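Local atomic coordinates of beta-catenin homolog sys-1 (Caenorhabditis elegans, PDB entry 3C2H), a protein that acts as a transcriptional coregulator in the Wnt signalling asymmetry pathway, binding the TCF transcription factor POP-1 directly and activating or repressing target genes. Residues T525-L530 with I566-V571; S445-E450 with E492-H497; Q430-I435 with P475-D480; L457-S462 with Q515-Q520; P337-I342 with N392-I397. All coordinates share one frame; numbering follows the deposited sequence.

Contact 1 of 5, residues T525-L530 with I566-V571; sequences TISLLL and IHNVLV
Two helices of the armadillo-type superhelix expected of a beta-catenin homologue, 515-535 and 563-579, meet here where Ile526 and Leu530 of the first lie against Asn568, Val569 and Val571 of the second. The axes of the short segments come within 9.5 Å at a crossing angle of 52°, and Ile526 and Val569 are the backbone positions closest to each other. Ile526 and Asn568 lie flank to flank, each reaching toward the other's helix. With CG2 of Ile526 anti to the backbone N, that methyl is carried against Asn568 CB at 3.6 Å and stays near the Asn568 carbonyl oxygen. The other branch is looser: Ile526 CG1 stands 4.4 Å from Val569 CG2. One turn on, the two methyls of Leu530 divide the opposite helix between them. Its CD1 reaches the amide end of Asn568, 3.3 Å from OD1, while its CD2 meets Val571 CG1 at 3.9 Å, the leucine lying crosswise to the valine. Ser527 adds a light touch, its CB near Asn568 ND2. Val571 turns its second methyl, CG2, back over one face of the His567 ring in its own helix. Phe565, Val572 and Leu555 also pack on Ile526, whereas Leu528 packs on Phe468 and Ile469 of helix 457-472. No hydrogen bond joins the two segments; the amide of Asn568 is met by a leucine methyl and a serine carbon, so cohesion between them probably rests on van der Waals contact and the exclusion of water.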
# COMPACT_ATOMS: atom_id res chain seq x y z
N THR A 525 13.55 25.57 8.20
CA THR A 525 13.71 26.31 9.46
C THR A 525 14.27 27.70 9.16
O THR A 525 13.67 28.72 9.54
CB THR A 525 14.61 25.54 10.46
OG1 THR A 525 13.96 24.33 10.86
CG2 THR A 525 14.90 26.40 11.69
N ILE A 526 15.39 27.74 8.46
CA ILE A 526 16.01 28.99 8.06
C ILE A 526 15.04 29.83 7.24
O ILE A 526 14.89 31.04 7.47
CB ILE A 526 17.30 28.74 7.23
CG1 ILE A 526 18.31 27.89 8.02
CG2 ILE A 526 17.89 30.07 6.76
CD1 ILE A 526 18.63 28.36 9.44
N SER A 527 14.37 29.17 6.30
CA SER A 527 13.44 29.85 5.42
C SER A 527 12.25 30.43 6.20
O SER A 527 11.84 31.57 5.94
CB SER A 527 12.98 28.90 4.32
OG SER A 527 12.15 29.57 3.40
N LEU A 528 11.74 29.68 7.16
CA LEU A 528 10.62 30.18 7.99
C LEU A 528 11.01 31.30 8.94
O LEU A 528 10.21 32.20 9.19
CB LEU A 528 9.91 29.04 8.74
CG LEU A 528 8.71 29.43 9.61
CD1 LEU A 528 7.64 30.21 8.83
CD2 LEU A 528 8.11 28.20 10.24
N LEU A 529 12.23 31.25 9.48
CA LEU A 529 12.74 32.32 10.33
C LEU A 529 12.80 33.65 9.58
O LEU A 529 12.42 34.69 10.13
CB LEU A 529 14.10 31.96 10.95
CG LEU A 529 14.09 30.84 12.00
CD1 LEU A 529 15.51 30.56 12.45
CD2 LEU A 529 13.20 31.14 13.19
N LEU A 530 13.23 33.61 8.32
CA LEU A 530 13.20 34.81 7.47
C LEU A 530 11.79 35.29 7.18
O LEU A 530 11.49 36.48 7.31
CB LEU A 530 13.95 34.58 6.16
CG LEU A 530 15.46 34.51 6.32
CD1 LEU A 530 16.10 34.06 5.02
CD2 LEU A 530 16.04 35.86 6.80
N ILE A 566 22.32 29.07 0.96
CA ILE A 566 23.47 29.88 1.34
C ILE A 566 23.05 31.32 1.62
O ILE A 566 23.36 31.88 2.67
CB ILE A 566 24.59 29.83 0.27
CG1 ILE A 566 25.04 28.39 0.05
CG2 ILE A 566 25.77 30.69 0.70
CD1 ILE A 566 25.81 28.15 -1.26
N HIS A 567 22.32 31.90 0.68
CA HIS A 567 21.85 33.28 0.81
C HIS A 567 20.99 33.46 2.06
O HIS A 567 21.13 34.45 2.77
CB HIS A 567 21.10 33.72 -0.44
CG HIS A 567 20.65 35.14 -0.41
ND1 HIS A 567 21.53 36.20 -0.36
CD2 HIS A 567 19.40 35.69 -0.40
CE1 HIS A 567 20.85 37.34 -0.33
NE2 HIS A 567 19.56 37.05 -0.35
N ASN A 568 20.12 32.48 2.33
CA ASN A 568 19.24 32.52 3.49
C ASN A 568 20.00 32.42 4.81
O ASN A 568 19.68 33.12 5.77
CB ASN A 568 18.18 31.41 3.40
CG ASN A 568 17.02 31.77 2.48
OD1 ASN A 568 16.89 32.90 1.99
ND2 ASN A 568 16.15 30.80 2.24
N VAL A 569 21.01 31.56 4.84
CA VAL A 569 21.82 31.41 6.03
C VAL A 569 22.52 32.75 6.33
O VAL A 569 22.43 33.26 7.45
CB VAL A 569 22.84 30.27 5.90
CG1 VAL A 569 24.01 30.46 6.83
CG2 VAL A 569 22.16 28.93 6.17
N LEU A 570 23.16 33.31 5.31
CA LEU A 570 23.86 34.58 5.43
C LEU A 570 22.93 35.71 5.89
O LEU A 570 23.28 36.47 6.80
CB LEU A 570 24.53 34.94 4.10
CG LEU A 570 25.63 34.00 3.60
CD1 LEU A 570 25.82 34.17 2.11
CD2 LEU A 570 26.95 34.19 4.34
N VAL A 571 21.76 35.82 5.28
CA VAL A 571 20.85 36.91 5.60
C VAL A 571 20.27 36.77 7.01
O VAL A 571 20.19 37.77 7.74
CB VAL A 571 19.75 37.07 4.52
CG1 VAL A 571 18.71 38.09 4.94
CG2 VAL A 571 20.39 37.50 3.22

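Contact 2 of 5, residues S445-E450 with E492-H497; sequences SCLSCE and ENLIGH
Ser448 and His497 make the polar link of this contact, joining the last turn of helix 437-448 to the first turn of helix 494-507. The serine OG lies at the edge of the imidazole, in its plane, 2.7 Å from ND1, and either group could be the donor. Chi1 of His497 (-60°) places the ring between the segments, and chi2 (-88°) turns ND1 to the serine. On the other side NE2 makes weak bonds to Glu492 O and to Asp487, while Glu492 OE1, salt-bridged to Arg490, sits 4.3 Å above the ring centre. A leucine in place of His497 would probably leave Ser448 OG without this partner and cut the tie to the Glu492 carbonyl. A capping hydrogen bond within 492-497 starts the second helix: Asn493 OD1 accepts from Ile495 N, the donor lying well above the carbonyl plane. Apolar packing completes the joint. Leu447 CB rests 4.0 Å from His497 CB, and Leu447 CD2 approaches Leu494 CD1, with Phe468 of helix 457-472 beside both leucines. Partners at both ring nitrogens, though weak at NE2, would restrain the rotation of the imidazole, and nearby Asp487 may favour its protonated form, Arg490 offsetting the charge of Glu492.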
# COMPACT_ATOMS: atom_id res chain seq x y z
N SER A 445 2.47 22.25 18.91
CA SER A 445 2.70 21.07 19.74
C SER A 445 3.38 19.98 18.94
O SER A 445 4.30 19.34 19.45
CB SER A 445 1.39 20.55 20.32
OG SER A 445 0.67 21.62 20.91
N CYS A 446 2.95 19.78 17.70
CA CYS A 446 3.54 18.74 16.83
C CYS A 446 5.02 18.97 16.56
O CYS A 446 5.80 18.02 16.45
CB CYS A 446 2.77 18.63 15.53
SG CYS A 446 1.17 17.85 15.74
N LEU A 447 5.38 20.25 16.45
CA LEU A 447 6.76 20.69 16.26
C LEU A 447 7.68 20.35 17.42
O LEU A 447 8.85 20.07 17.21
CB LEU A 447 6.77 22.20 16.07
CG LEU A 447 7.03 22.76 14.69
CD1 LEU A 447 6.82 21.72 13.58
CD2 LEU A 447 6.19 24.01 14.49
N SER A 448 7.13 20.35 18.63
CA SER A 448 7.95 20.33 19.84
C SER A 448 7.60 19.27 20.90
O SER A 448 8.31 19.15 21.90
CB SER A 448 7.92 21.71 20.48
OG SER A 448 6.69 21.90 21.15
N CYS A 449 6.53 18.51 20.70
CA CYS A 449 6.20 17.44 21.65
C CYS A 449 7.39 16.49 21.84
O CYS A 449 8.12 16.20 20.88
CB CYS A 449 4.95 16.67 21.22
SG CYS A 449 5.00 15.93 19.56
N GLU A 450 7.60 16.03 23.07
CA GLU A 450 8.61 15.00 23.34
C GLU A 450 8.07 13.68 22.81
O GLU A 450 8.36 12.61 23.36
CB GLU A 450 8.95 14.90 24.84
N GLU A 492 5.68 28.71 25.14
CA GLU A 492 6.49 29.27 24.05
C GLU A 492 5.62 29.70 22.88
O GLU A 492 4.50 29.20 22.69
CB GLU A 492 7.51 28.24 23.56
CG GLU A 492 8.70 28.03 24.48
CD GLU A 492 9.58 26.86 24.07
OE1 GLU A 492 9.09 25.91 23.41
OE2 GLU A 492 10.77 26.87 24.42
N ASN A 493 6.13 30.65 22.10
CA ASN A 493 5.48 31.03 20.86
C ASN A 493 6.08 30.27 19.67
O ASN A 493 6.94 29.41 19.86
CB ASN A 493 5.49 32.56 20.66
CG ASN A 493 6.82 33.11 20.14
OD1 ASN A 493 7.88 32.48 20.22
ND2 ASN A 493 6.75 34.32 19.60
N LEU A 494 5.63 30.60 18.47
CA LEU A 494 5.99 29.84 17.28
C LEU A 494 7.48 29.66 17.12
O LEU A 494 7.94 28.62 16.65
CB LEU A 494 5.40 30.49 16.03
CG LEU A 494 5.53 29.73 14.71
CD1 LEU A 494 5.01 28.30 14.83
CD2 LEU A 494 4.80 30.48 13.63
N ILE A 495 8.25 30.66 17.54
CA ILE A 495 9.69 30.64 17.37
C ILE A 495 10.32 29.51 18.18
O ILE A 495 11.18 28.78 17.67
CB ILE A 495 10.33 31.97 17.80
CG1 ILE A 495 9.43 33.15 17.45
CG2 ILE A 495 11.73 32.12 17.20
CD1 ILE A 495 9.49 33.55 16.01
N GLY A 496 9.87 29.35 19.42
CA GLY A 496 10.41 28.34 20.32
C GLY A 496 10.19 26.92 19.83
O GLY A 496 11.08 26.09 19.90
N HIS A 497 8.98 26.66 19.33
CA HIS A 497 8.62 25.37 18.77
C HIS A 497 9.41 25.11 17.49
O HIS A 497 9.91 23.99 17.26
CB HIS A 497 7.12 25.30 18.52
CG HIS A 497 6.30 25.49 19.77
ND1 HIS A 497 5.95 24.45 20.60
CD2 HIS A 497 5.79 26.61 20.33
CE1 HIS A 497 5.26 24.91 21.62
NE2 HIS A 497 5.14 26.22 21.48

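Contact 3 of 5, residues Q430-I435 with P475-D480; sequences QVCKFI and PFVPKD
Cys432 lays its sulfur alongside the loop 475-480, where SG is 3.7 Å from Pro478 CD and equally near the carbonyl oxygen of Phe476. The same sulfur stands at the edge of the Phe476 ring, 4.2 Å from CD1. Val431 meets the same ring: its CB lies at the edge, in the ring plane, and its CG1 is 3.8 Å from Phe476 CE1, the valine set perpendicular to the phenylalanine side chain. Val431 CG1 also meets Val477 CG2 at 3.9 Å. Farther along, Ile435 sets CG1 between its backbone N and carbonyl carbon (chi1 52°), and with chi2 at 85° this swings CD1 to 3.5 Å from Pro478 CG. Its other branch, CG2, touches Val477 CG1 as the two side chains run antiparallel beside each other. No hydrogen bond crosses, so these two segments meet by side-chain packing alone. The contact lies where helix 425-431 and the residues after it meet the loop following helix 457-472: Val431 also packs on Leu409 of helix 388-409 and Leu471 of helix 457-472, and Phe434 makes an edge-to-face stack with His373 of helix 368-378.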
# COMPACT_ATOMS: atom_id res chain seq x y z
N GLN A 430 -11.81 30.01 4.45
CA GLN A 430 -11.46 28.63 4.80
C GLN A 430 -9.97 28.52 5.11
O GLN A 430 -9.61 27.95 6.14
CB GLN A 430 -11.89 27.63 3.71
CG GLN A 430 -13.35 27.17 3.85
CD GLN A 430 -13.88 26.40 2.63
OE1 GLN A 430 -13.18 25.59 2.02
NE2 GLN A 430 -15.14 26.63 2.30
N VAL A 431 -9.13 29.08 4.25
CA VAL A 431 -7.68 29.14 4.47
C VAL A 431 -7.31 29.86 5.78
O VAL A 431 -6.40 29.44 6.50
CB VAL A 431 -6.94 29.82 3.29
CG1 VAL A 431 -5.48 30.05 3.61
CG2 VAL A 431 -7.04 28.98 2.05
N CYS A 432 -8.04 30.92 6.10
CA CYS A 432 -7.77 31.71 7.29
C CYS A 432 -8.16 31.02 8.59
O CYS A 432 -7.85 31.51 9.67
CB CYS A 432 -8.44 33.08 7.19
SG CYS A 432 -7.55 34.17 6.05
N LYS A 433 -8.81 29.87 8.48
CA LYS A 433 -9.11 29.05 9.66
C LYS A 433 -7.81 28.48 10.23
O LYS A 433 -7.73 28.13 11.42
CB LYS A 433 -10.07 27.91 9.32
CG LYS A 433 -11.45 28.34 8.85
CD LYS A 433 -12.44 27.15 8.81
CE LYS A 433 -12.82 26.67 10.21
NZ LYS A 433 -13.27 27.79 11.11
N PHE A 434 -6.80 28.38 9.38
CA PHE A 434 -5.56 27.82 9.80
C PHE A 434 -4.69 28.76 10.64
O PHE A 434 -3.64 28.35 11.13
CB PHE A 434 -4.81 27.24 8.59
CG PHE A 434 -5.28 25.86 8.20
CD1 PHE A 434 -4.71 24.73 8.79
CD2 PHE A 434 -6.31 25.70 7.27
CE1 PHE A 434 -5.14 23.46 8.44
CE2 PHE A 434 -6.75 24.43 6.90
CZ PHE A 434 -6.16 23.31 7.49
N ILE A 435 -5.11 30.01 10.84
CA ILE A 435 -4.38 30.87 11.78
C ILE A 435 -5.15 31.14 13.07
O ILE A 435 -4.69 31.92 13.89
CB ILE A 435 -3.78 32.17 11.14
CG1 ILE A 435 -4.83 32.98 10.38
CG2 ILE A 435 -2.58 31.84 10.25
CD1 ILE A 435 -5.63 33.92 11.25
N PRO A 475 -0.94 36.44 0.71
CA PRO A 475 -1.36 37.85 0.82
C PRO A 475 -2.57 38.10 1.71
O PRO A 475 -2.53 39.02 2.53
CB PRO A 475 -1.68 38.23 -0.63
CG PRO A 475 -0.81 37.32 -1.46
CD PRO A 475 -0.79 36.03 -0.70
N PHE A 476 -3.62 37.31 1.56
CA PHE A 476 -4.86 37.51 2.33
C PHE A 476 -4.88 36.93 3.75
O PHE A 476 -5.86 37.10 4.47
CB PHE A 476 -6.08 36.98 1.57
CG PHE A 476 -5.97 35.54 1.17
CD1 PHE A 476 -6.34 34.53 2.06
CD2 PHE A 476 -5.52 35.19 -0.10
CE1 PHE A 476 -6.25 33.20 1.68
CE2 PHE A 476 -5.43 33.86 -0.48
CZ PHE A 476 -5.80 32.87 0.41
N VAL A 477 -3.82 36.24 4.15
CA VAL A 477 -3.74 35.66 5.49
C VAL A 477 -3.23 36.72 6.47
O VAL A 477 -2.16 37.28 6.26
CB VAL A 477 -2.84 34.38 5.49
CG1 VAL A 477 -2.48 33.94 6.90
CG2 VAL A 477 -3.52 33.25 4.76
N PRO A 478 -4.00 37.02 7.53
CA PRO A 478 -3.55 37.95 8.57
C PRO A 478 -2.34 37.43 9.32
O PRO A 478 -2.29 36.25 9.68
CB PRO A 478 -4.76 38.05 9.52
CG PRO A 478 -5.56 36.83 9.25
CD PRO A 478 -5.36 36.52 7.80
N LYS A 479 -1.38 38.31 9.58
CA LYS A 479 -0.10 37.93 10.17
C LYS A 479 0.13 38.52 11.56
O LYS A 479 1.05 38.12 12.27
CB LYS A 479 1.03 38.31 9.21
CG LYS A 479 1.17 37.32 8.09
CD LYS A 479 1.29 37.97 6.74
CE LYS A 479 0.89 36.96 5.66
NZ LYS A 479 1.20 37.44 4.29
N ASP A 480 -0.73 39.47 11.93
CA ASP A 480 -0.69 40.17 13.21
C ASP A 480 -0.55 39.23 14.42
O ASP A 480 0.34 39.42 15.24
CB ASP A 480 -1.96 41.04 13.39
CG ASP A 480 -2.03 42.22 12.41
OD1 ASP A 480 -1.39 42.17 11.33
OD2 ASP A 480 -2.76 43.20 12.73

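Contact 4 of 5, residues L457-S462 with Q515-Q520; sequences LLELRS and QSTKQQ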
# COMPACT_ATOMS: atom_id res chain seq x y z
N LEU A 457 7.28 11.27 12.08
CA LEU A 457 7.44 12.56 12.74
C LEU A 457 8.35 13.50 11.97
O LEU A 457 8.08 14.70 11.87
CB LEU A 457 7.96 12.38 14.17
CG LEU A 457 7.90 13.58 15.13
CD1 LEU A 457 6.49 14.15 15.30
CD2 LEU A 457 8.46 13.20 16.48
N LEU A 458 9.43 12.97 11.41
CA LEU A 458 10.37 13.81 10.68
C LEU A 458 9.68 14.53 9.52
O LEU A 458 9.88 15.73 9.34
CB LEU A 458 11.54 12.98 10.17
CG LEU A 458 12.58 13.77 9.37
CD1 LEU A 458 13.18 14.93 10.19
CD2 LEU A 458 13.68 12.85 8.84
N GLU A 459 8.88 13.79 8.75
CA GLU A 459 8.19 14.32 7.60
C GLU A 459 7.04 15.25 8.01
O GLU A 459 6.73 16.21 7.30
CB GLU A 459 7.66 13.19 6.71
CG GLU A 459 8.08 13.32 5.23
CD GLU A 459 6.94 13.07 4.24
OE1 GLU A 459 7.07 12.16 3.40
OE2 GLU A 459 5.90 13.78 4.30
N LEU A 460 6.41 14.98 9.16
CA LEU A 460 5.37 15.87 9.68
C LEU A 460 5.97 17.25 9.98
O LEU A 460 5.45 18.27 9.54
CB LEU A 460 4.73 15.29 10.94
CG LEU A 460 3.63 16.17 11.57
CD1 LEU A 460 2.47 16.37 10.60
CD2 LEU A 460 3.12 15.67 12.93
N ARG A 461 7.07 17.25 10.71
CA ARG A 461 7.72 18.47 11.17
C ARG A 461 8.24 19.30 10.00
O ARG A 461 8.08 20.52 9.98
CB ARG A 461 8.81 18.13 12.21
CG ARG A 461 8.19 17.76 13.56
CD ARG A 461 9.14 17.24 14.64
NE ARG A 461 8.37 17.15 15.89
CZ ARG A 461 8.84 16.81 17.09
NH1 ARG A 461 10.10 16.47 17.28
NH2 ARG A 461 8.00 16.80 18.12
N SER A 462 8.82 18.64 9.01
CA SER A 462 9.26 19.34 7.82
C SER A 462 8.07 19.96 7.05
O SER A 462 8.19 21.03 6.47
CB SER A 462 10.04 18.40 6.92
OG SER A 462 10.46 19.07 5.75
N GLN A 515 18.41 11.34 5.63
CA GLN A 515 19.25 12.54 5.42
C GLN A 515 18.61 13.62 4.56
O GLN A 515 18.73 14.81 4.84
CB GLN A 515 20.62 12.17 4.84
CG GLN A 515 21.74 12.01 5.87
CD GLN A 515 22.01 13.28 6.70
OE1 GLN A 515 21.74 14.40 6.25
NE2 GLN A 515 22.55 13.09 7.90
N SER A 516 17.92 13.18 3.51
CA SER A 516 17.25 14.08 2.57
C SER A 516 16.21 14.99 3.26
O SER A 516 16.18 16.20 3.04
CB SER A 516 16.61 13.26 1.46
OG SER A 516 15.95 14.10 0.54
N THR A 517 15.37 14.40 4.11
CA THR A 517 14.33 15.15 4.79
C THR A 517 14.88 16.03 5.92
O THR A 517 14.40 17.14 6.13
CB THR A 517 13.24 14.21 5.34
OG1 THR A 517 12.87 13.29 4.31
CG2 THR A 517 12.00 15.00 5.73
N LYS A 518 15.87 15.53 6.64
CA LYS A 518 16.51 16.29 7.71
C LYS A 518 17.05 17.59 7.14
O LYS A 518 16.85 18.67 7.70
CB LYS A 518 17.63 15.49 8.38
CG LYS A 518 17.13 14.38 9.28
CD LYS A 518 18.17 13.30 9.48
CE LYS A 518 18.83 13.38 10.84
NZ LYS A 518 19.93 12.37 10.96
N GLN A 519 17.72 17.48 6.00
CA GLN A 519 18.24 18.65 5.31
C GLN A 519 17.11 19.59 4.90
O GLN A 519 17.25 20.80 5.04
CB GLN A 519 19.09 18.23 4.10
CG GLN A 519 19.55 19.38 3.21
CD GLN A 519 20.58 20.28 3.87
OE1 GLN A 519 21.48 19.81 4.56
NE2 GLN A 519 20.46 21.58 3.65
N GLN A 520 15.99 19.07 4.41
CA GLN A 520 14.92 19.97 3.98
C GLN A 520 14.25 20.64 5.18
O GLN A 520 13.79 21.76 5.08
CB GLN A 520 13.91 19.31 3.04
CG GLN A 520 12.73 18.63 3.71
CD GLN A 520 11.61 18.26 2.75
OE1 GLN A 520 11.47 18.85 1.66
NE2 GLN A 520 10.78 17.29 3.15
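Leu458 and Thr517 pass alongside each other head to tail, the leucine reaching across from helix 457-472 and the threonine from helix 515-535. CG of Leu458 extends anti to the backbone N (chi1 180°), which brings CD2 to 3.8 Å from Thr517 CB. That same methyl also lies 3.8 Å from Lys518 CG, and here the leucine is set athwart the lysine: its branch presses on the aliphatic root of the lysine, whose chain bends farther out and carries NZ to a hydrogen bond with Pro509 O. Thr517 CG2 fits between successive turns of the other helix, 3.9 Å from Leu458 CG and 4.1 Å from Ser462 CB, with Glu459 CG a little farther off. The two segments run nearly side by side, at 27° and 9.5 Å between axes, a helix-on-helix packing in keeping with the armadillo-type superhelix of the beta-catenin family. Trp504 and Val505 of helix 494-507 close over Leu458. At the far end Gln520 bends in toward Ser462, its CG placed between its own backbone N and carbonyl carbon (chi1 89°) and the rest of the chain extended. Gln520 CG and NE2 both come beside Ser462 OG, but NE2 approaches at an angle too poor for a hydrogen bond. Ser462 is tied to helix 515-535 in another way, through its carbonyl oxygen, which accepts from Arg524 NH1.

Contact 5 of 5, residues P337-I342 with N392-I397; sequences PDDEVI and NRVCEI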
# COMPACT_ATOMS: atom_id res chain seq x y z
N PRO A 337 -15.75 6.50 10.49
CA PRO A 337 -15.09 6.49 11.80
C PRO A 337 -13.74 5.79 11.84
O PRO A 337 -13.05 5.85 12.86
CB PRO A 337 -16.10 5.76 12.68
CG PRO A 337 -16.78 4.82 11.76
CD PRO A 337 -16.85 5.52 10.42
N ASP A 338 -13.33 5.13 10.76
CA ASP A 338 -12.09 4.37 10.82
C ASP A 338 -10.87 5.20 10.40
O ASP A 338 -10.86 5.82 9.34
CB ASP A 338 -12.23 3.09 9.99
CG ASP A 338 -10.98 2.23 10.03
OD1 ASP A 338 -10.62 1.67 8.97
OD2 ASP A 338 -10.36 2.11 11.11
N ASP A 339 -9.83 5.17 11.23
CA ASP A 339 -8.60 5.92 10.95
C ASP A 339 -7.77 5.44 9.75
O ASP A 339 -7.00 6.22 9.19
CB ASP A 339 -7.71 6.02 12.19
CG ASP A 339 -8.06 7.22 13.08
OD1 ASP A 339 -8.97 8.01 12.73
OD2 ASP A 339 -7.43 7.37 14.14
N GLU A 340 -7.92 4.16 9.37
CA GLU A 340 -7.24 3.62 8.19
C GLU A 340 -7.84 4.20 6.93
O GLU A 340 -7.14 4.40 5.95
CB GLU A 340 -7.35 2.10 8.14
CG GLU A 340 -6.38 1.36 9.07
CD GLU A 340 -4.91 1.72 8.81
OE1 GLU A 340 -4.53 1.84 7.62
OE2 GLU A 340 -4.15 1.89 9.80
N VAL A 341 -9.14 4.45 6.95
CA VAL A 341 -9.81 5.05 5.82
C VAL A 341 -9.42 6.53 5.72
O VAL A 341 -8.98 7.00 4.66
CB VAL A 341 -11.33 4.86 5.91
CG1 VAL A 341 -12.06 5.66 4.84
CG2 VAL A 341 -11.66 3.39 5.78
N ILE A 342 -9.53 7.25 6.84
CA ILE A 342 -9.13 8.64 6.92
C ILE A 342 -7.73 8.77 6.36
O ILE A 342 -7.46 9.66 5.54
CB ILE A 342 -9.10 9.16 8.37
CG1 ILE A 342 -10.45 8.96 9.08
CG2 ILE A 342 -8.64 10.62 8.42
CD1 ILE A 342 -11.67 9.45 8.32
N ASN A 392 1.44 7.16 15.29
CA ASN A 392 2.08 7.27 13.98
C ASN A 392 1.10 7.45 12.83
O ASN A 392 1.42 8.09 11.82
CB ASN A 392 2.94 6.04 13.71
CG ASN A 392 3.83 6.22 12.49
OD1 ASN A 392 4.48 7.26 12.33
ND2 ASN A 392 3.86 5.22 11.62
N ARG A 393 -0.09 6.87 12.98
CA ARG A 393 -1.13 6.97 11.98
C ARG A 393 -1.68 8.39 12.03
O ARG A 393 -1.77 9.05 10.99
CB ARG A 393 -2.25 5.93 12.22
CG ARG A 393 -2.91 5.35 10.94
CD ARG A 393 -1.86 4.81 9.96
NE ARG A 393 -2.37 3.80 9.01
CZ ARG A 393 -1.59 3.06 8.22
NH1 ARG A 393 -0.27 3.18 8.24
NH2 ARG A 393 -2.14 2.17 7.40
N VAL A 394 -2.01 8.86 13.24
CA VAL A 394 -2.49 10.24 13.42
C VAL A 394 -1.48 11.23 12.83
O VAL A 394 -1.84 12.22 12.18
CB VAL A 394 -2.76 10.58 14.90
CG1 VAL A 394 -2.84 12.09 15.12
CG2 VAL A 394 -4.03 9.90 15.38
N CYS A 395 -0.21 10.91 13.04
CA CYS A 395 0.89 11.73 12.59
C CYS A 395 0.89 11.77 11.07
O CYS A 395 1.09 12.83 10.47
CB CYS A 395 2.19 11.19 13.18
SG CYS A 395 3.71 11.92 12.56
N GLU A 396 0.62 10.62 10.44
CA GLU A 396 0.54 10.52 8.98
C GLU A 396 -0.74 11.17 8.41
O GLU A 396 -0.75 11.70 7.29
CB GLU A 396 0.64 9.06 8.57
CG GLU A 396 2.02 8.47 8.79
CD GLU A 396 2.09 6.94 8.58
OE1 GLU A 396 1.20 6.22 9.09
OE2 GLU A 396 3.05 6.47 7.93
N ILE A 397 -1.83 11.14 9.18
CA ILE A 397 -3.06 11.79 8.78
C ILE A 397 -2.91 13.31 8.74
O ILE A 397 -3.36 13.96 7.80
CB ILE A 397 -4.25 11.36 9.68
CG1 ILE A 397 -4.67 9.92 9.33
CG2 ILE A 397 -5.41 12.32 9.53
CD1 ILE A 397 -5.63 9.28 10.29
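Glu340 and Arg393 form a salt bridge between helices 339-353 and 388-409. The carboxylate comes to the edge of the guanidinium, near its plane, and OE1 pairs with NH2, though their exact separation is doubtful. OE2 takes a weaker bond from NE at 2.7 Å, bent to 117°. The two flat groups are twisted 47° apart, so the pairing is two-pronged but not coplanar. Each chain folds to get there: Glu340 bends at chi2 (-57°) and Arg393 bends there in the opposite sense, so that acid and base approach each other crosswise. Beneath the charges Ile397 CD1 lies 3.5 Å from Asp339 O and 3.8 Å from Ile342 CG2, and Ile397 CG2 meets that same isoleucine methyl at 3.8 Å. Asp339 and Val394 barely touch. These are neighbouring helices of the armadillo-type stack expected of a beta-catenin homologue, joined by isoleucine packing with the ion pair beside it. Around the first shell, Glu396 OE1 lies 3.5 Å from Arg393 NH1 in a weak bond that extends the salt bridge into a network, and Tyr343 adds a cation-pi contact to the guanidinium. With a leucine in place of Arg393, Glu340 and Glu396 would probably lose their shared counter-charge and the Glu340 carboxylate would be freer to turn. Asp339 is held by Tyr379 OH through OD1 and by Lys390 through OD2, while Asp338, at the N-cap position, pairs with Arg302. Ile375 of helix 368-378 packs on both Ile342 and Ile397.

Overall arrangement
Followed from the N terminus, contact 5 closes first, a loop from 337-342 to 392-397 that is complete before any other opens. Contacts 3, 2 and 4 then open in turn at 430, 445 and 457 and close in the same order, so each crosses the other two and none nests. Contact 1 comes last, in series, reusing helix 515-535 of contact 4, with their centres about 17 Å apart. Arg461, within contact 4, hydrogen-bonds to the backbone carbonyls of Cys446 and Cys449 in contact 2, and Leu457 and Leu460 pack against Cys395 of contact 5. Together they join neighbouring helices of the C-terminal half, contacts 2, 4 and 5 touching in turn.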